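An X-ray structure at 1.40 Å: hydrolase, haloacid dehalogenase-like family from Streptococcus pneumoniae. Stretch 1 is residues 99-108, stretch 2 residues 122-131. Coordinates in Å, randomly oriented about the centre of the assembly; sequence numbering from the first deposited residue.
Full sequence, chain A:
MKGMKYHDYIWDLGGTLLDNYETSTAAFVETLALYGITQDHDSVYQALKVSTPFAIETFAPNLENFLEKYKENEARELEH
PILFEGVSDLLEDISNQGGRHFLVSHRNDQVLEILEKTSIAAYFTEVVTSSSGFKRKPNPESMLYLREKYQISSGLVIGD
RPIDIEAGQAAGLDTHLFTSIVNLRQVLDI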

# COMPACT_ATOMS: atom_id res chain seq x y z
N GLY A 99 2.72 -20.05 5.42
CA GLY A 99 1.95 -18.86 5.75
C GLY A 99 0.93 -18.54 4.68
O GLY A 99 1.05 -18.97 3.54
N ARG A 100 -0.10 -17.81 5.09
CA ARG A 100 -1.12 -17.31 4.18
C ARG A 100 -1.10 -15.79 4.20
O ARG A 100 -0.83 -15.18 5.24
CB ARG A 100 -2.53 -17.77 4.56
CG ARG A 100 -2.72 -19.27 4.53
CD ARG A 100 -4.14 -19.66 4.84
NE ARG A 100 -4.53 -19.30 6.20
CZ ARG A 100 -5.71 -19.58 6.74
NH1 ARG A 100 -6.63 -20.24 6.05
NH2 ARG A 100 -5.96 -19.21 7.99
N HIS A 101 -1.42 -15.21 3.05
CA HIS A 101 -1.47 -13.78 2.85
C HIS A 101 -2.88 -13.37 2.49
O HIS A 101 -3.54 -14.01 1.69
CB HIS A 101 -0.57 -13.35 1.70
CG HIS A 101 0.86 -13.74 1.86
ND1 HIS A 101 1.71 -13.13 2.76
CD2 HIS A 101 1.60 -14.68 1.22
CE1 HIS A 101 2.90 -13.69 2.68
NE2 HIS A 101 2.87 -14.62 1.75
N PHE A 102 -3.31 -12.26 3.08
CA PHE A 102 -4.59 -11.63 2.78
C PHE A 102 -4.32 -10.16 2.52
O PHE A 102 -3.31 -9.62 2.95
CB PHE A 102 -5.57 -11.78 3.95
CG PHE A 102 -5.79 -13.21 4.33
CD1 PHE A 102 -6.79 -13.95 3.74
CD2 PHE A 102 -4.96 -13.82 5.25
CE1 PHE A 102 -6.98 -15.28 4.09
CE2 PHE A 102 -5.15 -15.14 5.59
CZ PHE A 102 -6.14 -15.87 5.02
N LEU A 103 -5.23 -9.51 1.81
CA LEU A 103 -5.09 -8.08 1.54
C LEU A 103 -6.41 -7.39 1.83
O LEU A 103 -7.46 -7.89 1.41
CB LEU A 103 -4.68 -7.83 0.09
CG LEU A 103 -4.29 -6.42 -0.37
CD1 LEU A 103 -3.01 -5.98 0.23
CD2 LEU A 103 -4.15 -6.43 -1.88
N VAL A 104 -6.36 -6.28 2.56
CA VAL A 104 -7.55 -5.44 2.77
C VAL A 104 -7.28 -4.06 2.20
O VAL A 104 -6.30 -3.41 2.57
CB VAL A 104 -7.93 -5.35 4.26
CG1 VAL A 104 -9.07 -4.35 4.47
CG2 VAL A 104 -8.33 -6.71 4.78
N SER A 105 -8.17 -3.64 1.31
CA SER A 105 -8.08 -2.32 0.69
C SER A 105 -9.45 -1.66 0.70
O SER A 105 -10.47 -2.33 0.60
CB SER A 105 -7.60 -2.44 -0.75
OG SER A 105 -7.53 -1.16 -1.38
N HIS A 106 -9.43 -0.34 0.80
CA HIS A 106 -10.63 0.47 0.64
C HIS A 106 -10.92 0.80 -0.81
O HIS A 106 -11.99 1.33 -1.10
CB HIS A 106 -10.45 1.80 1.34
CG HIS A 106 -10.16 1.70 2.80
ND1 HIS A 106 -9.52 2.69 3.49
CD2 HIS A 106 -10.47 0.74 3.70
CE1 HIS A 106 -9.42 2.34 4.76
NE2 HIS A 106 -9.99 1.16 4.92
N ARG A 107 -9.96 0.55 -1.69
CA ARG A 107 -10.12 0.86 -3.11
C ARG A 107 -11.03 -0.16 -3.76
O ARG A 107 -11.28 -1.24 -3.21
CB ARG A 107 -8.76 0.90 -3.80
CG ARG A 107 -7.82 1.93 -3.26
CD ARG A 107 -8.13 3.31 -3.81
NE ARG A 107 -7.34 4.34 -3.15
CZ ARG A 107 -7.29 5.61 -3.53
NH1 ARG A 107 -8.00 6.03 -4.57
NH2 ARG A 107 -6.55 6.47 -2.86
N ASN A 108 -11.53 0.18 -4.94
CA ASN A 108 -12.37 -0.71 -5.71
C ASN A 108 -11.53 -1.80 -6.41
O ASN A 108 -10.36 -1.98 -6.10
CB ASN A 108 -13.25 0.08 -6.70
CG ASN A 108 -12.47 0.77 -7.79
OD1 ASN A 108 -11.30 0.47 -8.02
ND2 ASN A 108 -13.12 1.71 -8.48
N ALA A 122 -0.81 -14.00 -7.07
CA ALA A 122 -0.74 -15.41 -6.69
C ALA A 122 -0.54 -15.64 -5.21
O ALA A 122 -0.81 -16.74 -4.72
CB ALA A 122 0.36 -16.11 -7.48
N TYR A 123 -0.08 -14.63 -4.47
CA TYR A 123 0.18 -14.80 -3.05
C TYR A 123 -1.05 -14.78 -2.16
O TYR A 123 -0.99 -15.30 -1.05
CB TYR A 123 1.20 -13.77 -2.55
CG TYR A 123 2.59 -14.14 -2.97
CD1 TYR A 123 3.23 -15.22 -2.37
CD2 TYR A 123 3.24 -13.49 -4.01
CE1 TYR A 123 4.49 -15.60 -2.78
CE2 TYR A 123 4.51 -13.88 -4.42
CZ TYR A 123 5.12 -14.93 -3.81
OH TYR A 123 6.37 -15.32 -4.24
N PHE A 124 -2.15 -14.19 -2.62
CA PHE A 124 -3.25 -13.87 -1.71
C PHE A 124 -4.34 -14.90 -1.71
O PHE A 124 -4.92 -15.21 -2.74
CB PHE A 124 -3.80 -12.48 -2.03
CG PHE A 124 -2.76 -11.42 -1.83
CD1 PHE A 124 -2.46 -10.96 -0.57
CD2 PHE A 124 -2.01 -10.97 -2.90
CE1 PHE A 124 -1.46 -10.04 -0.37
CE2 PHE A 124 -1.00 -10.04 -2.70
CZ PHE A 124 -0.72 -9.58 -1.42
N THR A 125 -4.62 -15.43 -0.53
CA THR A 125 -5.74 -16.34 -0.34
C THR A 125 -7.06 -15.61 -0.58
O THR A 125 -7.97 -16.15 -1.22
CB THR A 125 -5.68 -16.97 1.05
OG1 THR A 125 -4.50 -17.78 1.14
CG2 THR A 125 -6.91 -17.83 1.33
N GLU A 126 -7.18 -14.39 -0.08
CA GLU A 126 -8.31 -13.53 -0.41
C GLU A 126 -7.88 -12.07 -0.38
O GLU A 126 -7.10 -11.66 0.48
CB GLU A 126 -9.50 -13.76 0.53
CG GLU A 126 -10.73 -12.94 0.11
CD GLU A 126 -12.03 -13.32 0.81
OE1 GLU A 126 -12.19 -14.46 1.26
OE2 GLU A 126 -12.91 -12.44 0.89
N VAL A 127 -8.39 -11.33 -1.35
CA VAL A 127 -8.23 -9.88 -1.44
C VAL A 127 -9.60 -9.25 -1.17
O VAL A 127 -10.57 -9.55 -1.88
CB VAL A 127 -7.72 -9.44 -2.82
CG1 VAL A 127 -7.66 -7.92 -2.91
CG2 VAL A 127 -6.36 -10.05 -3.10
N VAL A 128 -9.67 -8.42 -0.14
CA VAL A 128 -10.89 -7.68 0.20
C VAL A 128 -10.74 -6.28 -0.39
O VAL A 128 -9.78 -5.57 -0.06
CB VAL A 128 -11.07 -7.59 1.73
CG1 VAL A 128 -12.24 -6.67 2.09
CG2 VAL A 128 -11.24 -9.00 2.32
N THR A 129 -11.66 -5.90 -1.27
CA THR A 129 -11.73 -4.54 -1.81
C THR A 129 -13.04 -3.91 -1.35
O THR A 129 -13.82 -4.55 -0.65
CB THR A 129 -11.69 -4.54 -3.34
OG1 THR A 129 -12.95 -5.00 -3.84
CG2 THR A 129 -10.58 -5.43 -3.87
N SER A 130 -13.29 -2.67 -1.76
CA SER A 130 -14.53 -2.00 -1.37
C SER A 130 -15.77 -2.77 -1.79
O SER A 130 -16.82 -2.65 -1.15
CB SER A 130 -14.59 -0.60 -1.94
OG SER A 130 -14.65 -0.62 -3.35
N SER A 131 -15.66 -3.57 -2.85
CA SER A 131 -16.81 -4.30 -3.37
C SER A 131 -17.29 -5.41 -2.43
O SER A 131 -18.38 -5.95 -2.62
CB SER A 131 -16.52 -4.86 -4.76
OG SER A 131 -15.62 -5.94 -4.68
O HOH W 1 -1.92 -17.03 0.80

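Stretch 2 enters the contact at Tyr123, whose backbone O lies 3.4 Å from CB of His101, near the plane of the imidazole and at its edge. The two rings sit obliquely, centroids 5.8 Å apart and planes at 86°. A water closes the gap here: it accepts from His101 N (2.9 Å), donates to Tyr123 O (2.7 Å) and lies 2.7 Å from Thr125 OG1, so the backbones are bridged where no direct bond joins them.

Phe124 points its CA-to-CB bond sideways, but an m rotamer (chi1 -62°) brings the ring back; the Phe124 ring reaches both His101 and Leu103, with CD1 3.8 Å from His101 CB and 3.9 Å from Leu103 CB, so a broad apolar side chain suits the place. Its CA also approaches His101 O (3.4 Å, 140° at H). The chain turns a corner at Thr125, whose N donates to His101 O (2.8 Å, 151°), while its CB packs 3.7 Å from Phe102 CE1.

Beyond the corner the strands run parallel, their axes 13° apart and 4.7 Å at closest approach. Leu103 bonds through both its backbone N and its O, to the residues on either side of Val127: its N donates to Glu126 O (3.1 Å, 156°), and its O accepts from Val128 N (2.8 Å, 175°). The Glu126 carboxylate leads away and is satisfied elsewhere in the structure. Val127 shares a face with Leu103, CG1 to CD2 at 3.9 Å; Val128 lies on the other face with Val104, CB to CG2 at 4.2 Å. Branched aliphatic side chains fill these positions without needing polar partners, and Leu103, Val104 and Val128 are buried. Val128 O then accepts from Ser105 N (2.9 Å, 154°).

Past the strand, Thr129 CB touches Arg107 O at 3.3 Å, and Ser130 N donates almost linearly to Arg107 O (2.9 Å, 173°). Ser130 OG lies 3.3 Å from Asn108 CA. Altogether the stretches bury 756 Å².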